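Long-range contacts in bacterial leucyl aminopeptidase (Legionella pneumophila, PDB 6ESL), which probably removes amino-terminal residues, leucine among them, from peptides as a secreted zinc-dependent aminopeptidase of peptidase family M28: residues I128-T138 against M368-T377; P295-Y303 against I320-Y331. All coordinates share one frame; numbering follows the deposited sequence.

Overall arrangement
Contact 1 joins parts of the chain more than two hundred residues apart, whereas contact 2 joins the two strands of a local beta-alpha-beta unit. Contact 1 packs helix 130-142 against the start of helix 373-391 and the turn before it, toward the periphery; its chemistry is mostly methyl, thioether and indole, with one hydroxyl pair. Contact 2 lies nearer the middle of the chain, yet at the outermost strand of the mixed sheet within the chain, and rests on a ladder of backbone hydrogen bonds joined by a carboxylate grip; the second subunit reaches many of its residues. Helix 373-391 serves both, offering Met376 to contact 1 and Asn378 and Phe379 to Met297 of contact 2. The centres are about 20 Å apart.

Contact 1 of 2, residues I128-T138 against M368-T377; sequences IVSDNIWQTLT and MDLLNLEHMT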
loop_
_atom_site.group_PDB
_atom_site.type_symbol
_atom_site.label_atom_id
_atom_site.label_comp_id
_atom_site.label_asym_id
_atom_site.label_seq_id
_atom_site.Cartn_x
_atom_site.Cartn_y
_atom_site.Cartn_z
ATOM N N ILE B 128 0.040 15.334 25.740
ATOM C CA ILE B 128 -0.912 15.974 24.828
ATOM C C ILE B 128 -2.028 16.399 25.677
ATOM O O ILE B 128 -2.435 15.608 26.560
ATOM C CB ILE B 128 -1.500 14.965 23.775
ATOM C CG1 ILE B 128 -0.427 14.481 22.782
ATOM C CG2 ILE B 128 -2.693 15.565 23.024
ATOM C CD1 ILE B 128 -0.054 15.535 21.779
ATOM N N VAL B 129 -2.503 17.630 25.459
ATOM C CA VAL B 129 -3.604 18.198 26.223
ATOM C C VAL B 129 -4.695 18.497 25.235
ATOM O O VAL B 129 -4.543 19.385 24.362
ATOM C CB VAL B 129 -3.217 19.495 26.978
ATOM C CG1 VAL B 129 -4.375 20.092 27.758
ATOM C CG2 VAL B 129 -2.057 19.226 27.901
ATOM N N SER B 130 -5.803 17.756 25.385
ATOM C CA SER B 130 -6.966 17.854 24.493
ATOM C C SER B 130 -7.517 19.240 24.471
ATOM O O SER B 130 -7.861 19.811 23.385
ATOM C CB SER B 130 -8.056 16.833 24.897
ATOM O OG SER B 130 -7.509 15.567 24.543
ATOM N N ASP B 131 -7.606 19.816 25.663
ATOM C CA ASP B 131 -8.128 21.139 25.774
ATOM C C ASP B 131 -7.396 22.210 24.909
ATOM O O ASP B 131 -8.045 23.121 24.427
ATOM C CB ASP B 131 -8.267 21.641 27.269
ATOM C CG ASP B 131 -8.961 22.970 27.290
ATOM O OD1 ASP B 131 -10.176 23.012 26.905
ATOM O OD2 ASP B 131 -8.251 24.014 27.515
ATOM N N ASN B 132 -6.093 22.062 24.718
ATOM C CA ASN B 132 -5.292 23.022 23.945
ATOM C C ASN B 132 -5.762 22.964 22.487
ATOM O O ASN B 132 -5.927 24.025 21.809
ATOM C CB ASN B 132 -3.798 22.616 23.995
ATOM C CG ASN B 132 -3.134 22.955 25.297
ATOM O OD1 ASN B 132 -3.726 23.683 26.092
ATOM N ND2 ASN B 132 -1.895 22.504 25.508
ATOM N N ILE B 133 -6.059 21.736 22.033
ATOM C CA ILE B 133 -6.520 21.539 20.679
ATOM C C ILE B 133 -7.835 22.309 20.490
ATOM O O ILE B 133 -8.027 23.074 19.527
ATOM C CB ILE B 133 -6.684 20.000 20.299
ATOM C CG1 ILE B 133 -5.324 19.332 20.274
ATOM C CG2 ILE B 133 -7.308 19.916 18.892
ATOM C CD1 ILE B 133 -5.366 17.824 20.343
ATOM N N TRP B 134 -8.754 22.106 21.410
ATOM C CA TRP B 134 -10.076 22.712 21.364
ATOM C C TRP B 134 -9.961 24.267 21.418
ATOM O O TRP B 134 -10.689 24.982 20.714
ATOM C CB TRP B 134 -10.939 22.181 22.574
ATOM C CG TRP B 134 -12.370 22.558 22.483
ATOM C CD1 TRP B 134 -12.993 23.548 23.196
ATOM C CD2 TRP B 134 -13.380 21.976 21.624
ATOM N NE1 TRP B 134 -14.327 23.612 22.825
ATOM C CE2 TRP B 134 -14.594 22.650 21.888
ATOM C CE3 TRP B 134 -13.376 20.919 20.654
ATOM C CZ2 TRP B 134 -15.798 22.356 21.209
ATOM C CZ3 TRP B 134 -14.567 20.604 19.997
ATOM C CH2 TRP B 134 -15.774 21.329 20.278
ATOM N N GLN B 135 -9.034 24.773 22.241
ATOM C CA GLN B 135 -8.790 26.224 22.355
ATOM C C GLN B 135 -8.253 26.847 21.053
ATOM O O GLN B 135 -8.727 27.897 20.618
ATOM C CB GLN B 135 -7.832 26.516 23.512
ATOM C CG GLN B 135 -8.398 26.187 24.883
ATOM C CD GLN B 135 -9.658 26.970 25.197
ATOM O OE1 GLN B 135 -9.761 28.155 24.881
ATOM N NE2 GLN B 135 -10.625 26.309 25.823
ATOM N N THR B 136 -7.266 26.192 20.442
ATOM C CA THR B 136 -6.733 26.591 19.126
ATOM C C THR B 136 -7.818 26.629 18.073
ATOM O O THR B 136 -7.944 27.571 17.272
ATOM C CB THR B 136 -5.592 25.664 18.726
ATOM O OG1 THR B 136 -4.542 25.789 19.681
ATOM C CG2 THR B 136 -5.046 26.015 17.346
ATOM N N LEU B 137 -8.630 25.599 18.059
ATOM C CA LEU B 137 -9.759 25.467 17.116
ATOM C C LEU B 137 -10.829 26.564 17.341
ATOM O O LEU B 137 -11.425 27.138 16.394
ATOM C CB LEU B 137 -10.338 24.085 17.225
ATOM C CG LEU B 137 -11.372 23.764 16.144
ATOM C CD1 LEU B 137 -10.924 23.955 14.727
ATOM C CD2 LEU B 137 -11.769 22.330 16.321
ATOM N N THR B 138 -11.057 26.866 18.611
ATOM C CA THR B 138 -11.945 27.983 18.949
ATOM C C THR B 138 -11.431 29.243 18.298
ATOM O O THR B 138 -12.171 29.925 17.625
ATOM C CB THR B 138 -12.114 28.090 20.469
ATOM O OG1 THR B 138 -12.776 26.877 20.896
ATOM C CG2 THR B 138 -12.926 29.375 20.916
ATOM N N MET B 368 -17.388 23.503 14.866
ATOM C CA MET B 368 -16.690 22.819 15.917
ATOM C C MET B 368 -17.545 21.789 16.669
ATOM O O MET B 368 -17.105 20.719 17.004
ATOM C CB MET B 368 -16.356 23.894 16.901
ATOM C CG MET B 368 -15.376 24.852 16.414
ATOM S SD MET B 368 -15.131 26.113 17.628
ATOM C CE MET B 368 -14.257 25.102 18.741
ATOM N N ASP B 369 -18.796 22.122 16.884
ATOM C CA ASP B 369 -19.739 21.287 17.595
ATOM C C ASP B 369 -20.087 19.967 16.950
ATOM O O ASP B 369 -20.619 19.128 17.606
ATOM C CB ASP B 369 -20.971 22.070 17.990
ATOM C CG ASP B 369 -20.684 23.054 19.080
ATOM O OD1 ASP B 369 -19.641 22.956 19.721
ATOM O OD2 ASP B 369 -21.493 23.944 19.304
ATOM N N LEU B 370 -19.899 19.846 15.646
ATOM C CA LEU B 370 -20.086 18.599 14.953
ATOM C C LEU B 370 -18.841 17.666 15.060
ATOM O O LEU B 370 -18.912 16.555 14.678
ATOM C CB LEU B 370 -20.498 18.881 13.522
ATOM C CG LEU B 370 -21.729 19.770 13.399
ATOM C CD1 LEU B 370 -21.846 20.478 12.084
ATOM C CD2 LEU B 370 -23.029 19.088 13.735
ATOM N N LEU B 371 -17.723 18.162 15.566
ATOM C CA LEU B 371 -16.480 17.417 15.718
ATOM C C LEU B 371 -16.320 16.637 17.023
ATOM O O LEU B 371 -17.032 16.866 17.934
ATOM C CB LEU B 371 -15.267 18.294 15.497
ATOM C CG LEU B 371 -15.270 19.215 14.281
ATOM C CD1 LEU B 371 -13.988 19.998 14.211
ATOM C CD2 LEU B 371 -15.523 18.454 13.014
ATOM N N ASN B 372 -15.352 15.743 17.078
ATOM C CA ASN B 372 -15.093 14.868 18.203
ATOM C C ASN B 372 -13.646 15.109 18.670
ATOM O O ASN B 372 -12.637 14.879 17.950
ATOM C CB ASN B 372 -15.259 13.461 17.718
ATOM C CG ASN B 372 -15.084 12.425 18.801
ATOM O OD1 ASN B 372 -13.960 12.145 19.258
ATOM N ND2 ASN B 372 -16.215 11.772 19.153
ATOM N N LEU B 373 -13.533 15.524 19.915
ATOM C CA LEU B 373 -12.237 15.939 20.439
ATOM C C LEU B 373 -11.325 14.766 20.664
ATOM O O LEU B 373 -10.106 14.906 20.467
ATOM C CB LEU B 373 -12.392 16.821 21.710
ATOM C CG LEU B 373 -11.138 17.275 22.408
ATOM C CD1 LEU B 373 -10.288 18.059 21.428
ATOM C CD2 LEU B 373 -11.619 18.182 23.586
ATOM N N GLU B 374 -11.872 13.603 20.970
ATOM C CA GLU B 374 -11.039 12.429 21.123
ATOM C C GLU B 374 -10.364 12.105 19.740
ATOM O O GLU B 374 -9.227 11.760 19.714
ATOM C CB GLU B 374 -11.856 11.239 21.565
ATOM C CG GLU B 374 -11.024 10.015 21.804
ATOM C CD GLU B 374 -11.841 8.854 22.306
ATOM O OE1 GLU B 374 -12.098 8.829 23.517
ATOM O OE2 GLU B 374 -12.238 7.985 21.508
ATOM N N HIS B 375 -11.107 12.214 18.654
ATOM C CA HIS B 375 -10.559 11.972 17.308
ATOM C C HIS B 375 -9.414 12.953 17.014
ATOM O O HIS B 375 -8.359 12.565 16.686
ATOM C CB HIS B 375 -11.649 12.181 16.285
ATOM C CG HIS B 375 -11.630 11.204 15.147
ATOM N ND1 HIS B 375 -12.082 11.510 13.888
ATOM C CD2 HIS B 375 -11.263 9.910 15.102
ATOM C CE1 HIS B 375 -11.977 10.457 13.112
ATOM N NE2 HIS B 375 -11.480 9.472 13.824
ATOM N N MET B 376 -9.624 14.227 17.288
ATOM C CA MET B 376 -8.605 15.244 17.048
ATOM C C MET B 376 -7.383 14.987 17.862
ATOM O O MET B 376 -6.293 15.190 17.432
ATOM C CB MET B 376 -9.136 16.643 17.325
ATOM C CG MET B 376 -10.163 17.111 16.329
ATOM S SD MET B 376 -10.658 18.835 16.361
ATOM C CE MET B 376 -11.666 18.917 17.820
ATOM N N THR B 377 -7.600 14.550 19.081
ATOM C CA THR B 377 -6.484 14.194 20.004
ATOM C C THR B 377 -5.682 12.984 19.473
ATOM O O THR B 377 -4.450 12.940 19.497
ATOM C CB THR B 377 -7.035 13.926 21.444
ATOM O OG1 THR B 377 -7.705 15.096 21.900
ATOM C CG2 THR B 377 -5.996 13.598 22.362
#
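Met368 crosses the Trp134 indole and lays its terminal methyl over one ring face: CE lies 4.1 Å from the centroid of the six-membered ring and 17° off its normal, a CH-pi contact. A bend at the last torsion (chi3 72°) brings the same methyl to Leu137 CG and within 3.2 Å of Thr138 OG1. That hydroxyl is already engaged, for it bonds Trp134 O across from Thr138 N, the two donors approaching opposite faces of the carbonyl. Asp369 brings its carboxylate to the rim of the indole, nearly coplanar with it, with OD1 4.2 Å from Trp134 CZ2. Leu371 then sets CD1 against Leu137 CD2 at 3.8 Å.

Asn372 caps the next helix, its OD1 accepting from His375 N in the carbonyl plane. Here helix 130-142 crosses the first turn of helix 373-391, the last helix of the chain, in the M28 peptidase domain; the short axes run 103° apart and approach to 9.6 Å. Leu373 fits its CD1 and CD2 methyls along Ser130 and Trp134 CB. Met376, also bent at chi3, directs CE to the indole edge, 3.9 Å from Trp134 CE3, while SD meets Leu137 CD2 and CB passes Ile133 CG2. Thr377 ends the segment with OG1 2.7 Å from Ser130 OG. Its hydroxyl donates back to Leu373 O from above the carbonyl plane, while its CG2 touches Ile128 CG2.

Contact 2 of 2, residues P295-Y303 against I320-Y331; sequences PTMWVFTDY and IHVPVDYSRCGY
Strands 297-300 and 324-327 run parallel, their short axes 4.6 Å apart and 38° askew, with Met297 N, Val299 N and Thr301 N donating to Pro323 O, Asp325 O and Ser327 O, and Asp325 N and Ser327 N returning bonds to Met297 O and Val299 O. On one face Asp325 lies alongside Trp298, its CB over the six-membered ring 3.6 Å from the centroid; the carboxylate, only 13° from the indole plane, forms a salt bridge through OD1 with Lys314 of the second subunit. Farther along that face Ser327 CB lies over the Phe300 ring, and beyond the strand Cys329, disulfide-bonded to Cys333, comes to that ring's edge, its CB 3.5 Å from Phe300 CE2. With helix 306-320 as the crossover, the two strands form a beta-alpha-beta unit, 324-327 being the outermost strand of the mixed sheet within the chain. The opposite face, with Met297, Val299, Val324 and Tyr326, is mainly apolar: Met297 SD meets Val322 CG2 at 3.6 Å, and Val299 packs on Val324 and Tyr326. Past the strands Asp302, with CG between its backbone N and carbonyl carbon (chi1 69°), accepts Cys329 N at OD1, 3.0 Å away, on the syn side but well out of the carboxylate plane.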
loop_
_atom_site.group_PDB
_atom_site.type_symbol
_atom_site.label_atom_id
_atom_site.label_comp_id
_atom_site.label_asym_id
_atom_site.label_seq_id
_atom_site.Cartn_x
_atom_site.Cartn_y
_atom_site.Cartn_z
ATOM N N PRO B 295 -13.938 4.704 16.392
ATOM C CA PRO B 295 -12.758 5.570 16.375
ATOM C C PRO B 295 -11.736 5.283 15.280
ATOM O O PRO B 295 -10.642 5.791 15.348
ATOM C CB PRO B 295 -12.184 5.287 17.747
ATOM C CG PRO B 295 -12.385 3.754 17.910
ATOM C CD PRO B 295 -13.709 3.493 17.221
ATOM N N THR B 296 -12.064 4.423 14.298
ATOM C CA THR B 296 -11.248 4.117 13.165
ATOM C C THR B 296 -10.592 5.358 12.542
ATOM O O THR B 296 -11.260 6.417 12.364
ATOM C CB THR B 296 -12.135 3.431 12.096
ATOM O OG1 THR B 296 -12.693 2.198 12.600
ATOM C CG2 THR B 296 -11.338 3.110 10.801
ATOM N N MET B 297 -9.325 5.229 12.203
ATOM C CA MET B 297 -8.594 6.231 11.469
ATOM C C MET B 297 -8.265 5.659 10.090
ATOM O O MET B 297 -8.013 4.504 9.960
ATOM C CB MET B 297 -7.314 6.670 12.251
ATOM C CG MET B 297 -7.675 7.336 13.604
ATOM S SD MET B 297 -6.224 7.445 14.722
ATOM C CE MET B 297 -5.507 8.886 14.005
ATOM N N TRP B 298 -8.277 6.510 9.076
ATOM C CA TRP B 298 -8.232 6.119 7.668
ATOM C C TRP B 298 -6.894 6.508 7.056
ATOM O O TRP B 298 -6.460 7.628 7.204
ATOM C CB TRP B 298 -9.416 6.756 6.932
ATOM C CG TRP B 298 -10.699 6.173 7.366
ATOM C CD1 TRP B 298 -11.458 6.577 8.482
ATOM C CD2 TRP B 298 -11.457 5.114 6.745
ATOM N NE1 TRP B 298 -12.587 5.810 8.559
ATOM C CE2 TRP B 298 -12.638 4.944 7.496
ATOM C CE3 TRP B 298 -11.301 4.360 5.587
ATOM C CZ2 TRP B 298 -13.584 4.009 7.191
ATOM C CZ3 TRP B 298 -12.321 3.433 5.244
ATOM C CH2 TRP B 298 -13.427 3.285 6.035
ATOM N N VAL B 299 -6.261 5.589 6.333
ATOM C CA VAL B 299 -5.041 5.855 5.636
ATOM C C VAL B 299 -5.392 5.930 4.174
ATOM O O VAL B 299 -5.962 4.934 3.597
ATOM C CB VAL B 299 -3.981 4.748 5.957
ATOM C CG1 VAL B 299 -2.701 4.902 5.153
ATOM C CG2 VAL B 299 -3.557 4.837 7.410
ATOM N N PHE B 300 -5.058 7.054 3.535
ATOM C CA PHE B 300 -5.337 7.292 2.143
ATOM C C PHE B 300 -4.229 6.718 1.252
ATOM O O PHE B 300 -3.073 6.887 1.478
ATOM C CB PHE B 300 -5.701 8.740 1.813
ATOM C CG PHE B 300 -7.111 9.029 2.145
ATOM C CD1 PHE B 300 -7.533 9.012 3.492
ATOM C CD2 PHE B 300 -8.098 9.027 1.183
ATOM C CE1 PHE B 300 -8.901 9.107 3.850
ATOM C CE2 PHE B 300 -9.481 9.121 1.528
ATOM C CZ PHE B 300 -9.862 9.242 2.852
ATOM N N THR B 301 -4.673 5.880 0.324
ATOM C CA THR B 301 -3.781 5.158 -0.567
ATOM C C THR B 301 -3.488 5.781 -1.936
ATOM O O THR B 301 -2.660 5.251 -2.680
ATOM C CB THR B 301 -4.277 3.712 -0.729
ATOM O OG1 THR B 301 -5.528 3.716 -1.425
ATOM C CG2 THR B 301 -4.481 3.079 0.644
ATOM N N ASP B 302 -4.151 6.887 -2.275
ATOM C CA ASP B 302 -3.879 7.548 -3.559
ATOM C C ASP B 302 -2.989 8.785 -3.273
ATOM O O ASP B 302 -3.217 9.521 -2.303
ATOM C CB ASP B 302 -5.068 7.755 -4.470
ATOM C CG ASP B 302 -6.020 8.751 -3.947
ATOM O OD1 ASP B 302 -5.935 9.084 -2.748
ATOM O OD2 ASP B 302 -6.863 9.195 -4.747
ATOM N N TYR B 303 -1.970 8.957 -4.126
ATOM C CA TYR B 303 -0.966 10.040 -4.081
ATOM C C TYR B 303 -0.123 10.044 -2.824
ATOM O O TYR B 303 0.300 11.092 -2.332
ATOM C CB TYR B 303 -1.619 11.397 -4.359
ATOM C CG TYR B 303 -2.393 11.290 -5.655
ATOM C CD1 TYR B 303 -1.759 11.415 -6.900
ATOM C CD2 TYR B 303 -3.770 11.020 -5.675
ATOM C CE1 TYR B 303 -2.467 11.286 -8.068
ATOM C CE2 TYR B 303 -4.460 10.933 -6.867
ATOM C CZ TYR B 303 -3.805 11.035 -8.056
ATOM O OH TYR B 303 -4.550 10.936 -9.210
ATOM N N ILE B 320 -1.972 4.231 19.099
ATOM C CA ILE B 320 -3.280 4.880 19.266
ATOM C C ILE B 320 -4.360 3.861 19.691
ATOM O O ILE B 320 -5.352 4.228 20.347
ATOM C CB ILE B 320 -3.710 5.645 17.978
ATOM C CG1 ILE B 320 -2.562 6.505 17.374
ATOM C CG2 ILE B 320 -4.914 6.489 18.219
ATOM C CD1 ILE B 320 -2.029 7.489 18.379
ATOM N N HIS B 321 -4.207 2.612 19.254
ATOM C CA HIS B 321 -5.111 1.534 19.662
ATOM C C HIS B 321 -6.549 1.770 19.201
ATOM O O HIS B 321 -7.459 1.539 19.944
ATOM C CB HIS B 321 -5.022 1.279 21.197
ATOM C CG HIS B 321 -3.646 0.915 21.640
ATOM N ND1 HIS B 321 -2.917 1.675 22.530
ATOM C CD2 HIS B 321 -2.854 -0.129 21.289
ATOM C CE1 HIS B 321 -1.734 1.110 22.719
ATOM N NE2 HIS B 321 -1.668 0.024 21.963
ATOM N N VAL B 322 -6.693 2.140 17.909
ATOM C CA VAL B 322 -7.969 2.147 17.244
ATOM C C VAL B 322 -7.823 1.388 15.905
ATOM O O VAL B 322 -6.709 1.157 15.429
ATOM C CB VAL B 322 -8.449 3.584 17.026
ATOM C CG1 VAL B 322 -8.651 4.287 18.397
ATOM C CG2 VAL B 322 -7.523 4.338 16.089
ATOM N N PRO B 323 -8.949 0.964 15.295
ATOM C CA PRO B 323 -8.844 0.315 13.980
ATOM C C PRO B 323 -8.301 1.309 12.881
ATOM O O PRO B 323 -8.386 2.539 12.994
ATOM C CB PRO B 323 -10.292 -0.115 13.687
ATOM C CG PRO B 323 -11.002 -0.168 15.085
ATOM C CD PRO B 323 -10.341 1.019 15.792
ATOM N N VAL B 324 -7.759 0.729 11.818
ATOM C CA VAL B 324 -7.298 1.404 10.642
ATOM C C VAL B 324 -8.084 0.887 9.462
ATOM O O VAL B 324 -8.380 -0.287 9.397
ATOM C CB VAL B 324 -5.862 1.055 10.327
ATOM C CG1 VAL B 324 -5.368 1.809 9.086
ATOM C CG2 VAL B 324 -4.978 1.441 11.502
ATOM N N ASP B 325 -8.445 1.735 8.552
ATOM C CA ASP B 325 -9.058 1.276 7.312
ATOM C C ASP B 325 -8.477 2.248 6.228
ATOM O O ASP B 325 -7.715 3.178 6.537
ATOM C CB ASP B 325 -10.558 1.307 7.416
ATOM C CG ASP B 325 -11.264 0.346 6.419
ATOM O OD1 ASP B 325 -10.608 -0.120 5.469
ATOM O OD2 ASP B 325 -12.459 0.073 6.604
ATOM N N TYR B 326 -8.780 1.945 4.988
ATOM C CA TYR B 326 -8.118 2.498 3.779
ATOM C C TYR B 326 -9.122 3.081 2.799
ATOM O O TYR B 326 -10.269 2.594 2.623
ATOM C CB TYR B 326 -7.323 1.382 3.054
ATOM C CG TYR B 326 -6.354 0.688 3.966
ATOM C CD1 TYR B 326 -5.103 1.209 4.268
ATOM C CD2 TYR B 326 -6.764 -0.447 4.661
ATOM C CE1 TYR B 326 -4.262 0.581 5.209
ATOM C CE2 TYR B 326 -5.943 -1.052 5.603
ATOM C CZ TYR B 326 -4.690 -0.558 5.851
ATOM O OH TYR B 326 -3.865 -1.236 6.790
ATOM N N SER B 327 -8.721 4.205 2.197
ATOM C CA SER B 327 -9.544 4.934 1.220
ATOM C C SER B 327 -8.722 5.850 0.294
ATOM O O SER B 327 -7.571 6.168 0.592
ATOM C CB SER B 327 -10.625 5.747 1.935
ATOM O OG SER B 327 -11.427 6.457 1.008
ATOM N N ARG B 328 -9.346 6.234 -0.800
ATOM C CA ARG B 328 -8.748 7.074 -1.817
ATOM C C ARG B 328 -9.536 8.348 -1.946
ATOM O O ARG B 328 -10.707 8.324 -1.834
ATOM C CB ARG B 328 -8.760 6.349 -3.151
ATOM C CG ARG B 328 -7.872 5.133 -3.193
ATOM C CD ARG B 328 -7.751 4.600 -4.604
ATOM N NE ARG B 328 -8.507 3.398 -4.778
ATOM C CZ ARG B 328 -8.766 2.805 -5.937
ATOM N NH1 ARG B 328 -9.477 1.689 -5.938
ATOM N NH2 ARG B 328 -8.365 3.310 -7.085
ATOM N N CYS B 329 -8.869 9.467 -2.182
ATOM C CA CYS B 329 -9.579 10.721 -2.268
ATOM C C CYS B 329 -9.319 11.533 -3.545
ATOM O O CYS B 329 -9.883 12.554 -3.733
ATOM C CB CYS B 329 -9.289 11.530 -1.022
ATOM S SG CYS B 329 -7.581 12.061 -1.008
ATOM N N GLY B 330 -8.496 11.033 -4.427
ATOM C CA GLY B 330 -8.461 11.527 -5.777
ATOM C C GLY B 330 -7.411 12.584 -6.003
ATOM O O GLY B 330 -6.754 13.003 -5.089
ATOM N N TYR B 331 -7.271 12.990 -7.257
ATOM C CA TYR B 331 -6.260 13.931 -7.667
ATOM C C TYR B 331 -6.414 15.266 -6.947
ATOM O O TYR B 331 -7.478 15.744 -6.813
ATOM C CB TYR B 331 -6.354 14.158 -9.167
ATOM C CG TYR B 331 -5.356 15.112 -9.732
ATOM C CD1 TYR B 331 -4.051 14.763 -9.884
ATOM C CD2 TYR B 331 -5.739 16.354 -10.126
ATOM C CE1 TYR B 331 -3.136 15.637 -10.410
ATOM C CE2 TYR B 331 -4.842 17.227 -10.653
ATOM C CZ TYR B 331 -3.549 16.863 -10.798
ATOM O OH TYR B 331 -2.680 17.739 -11.322
#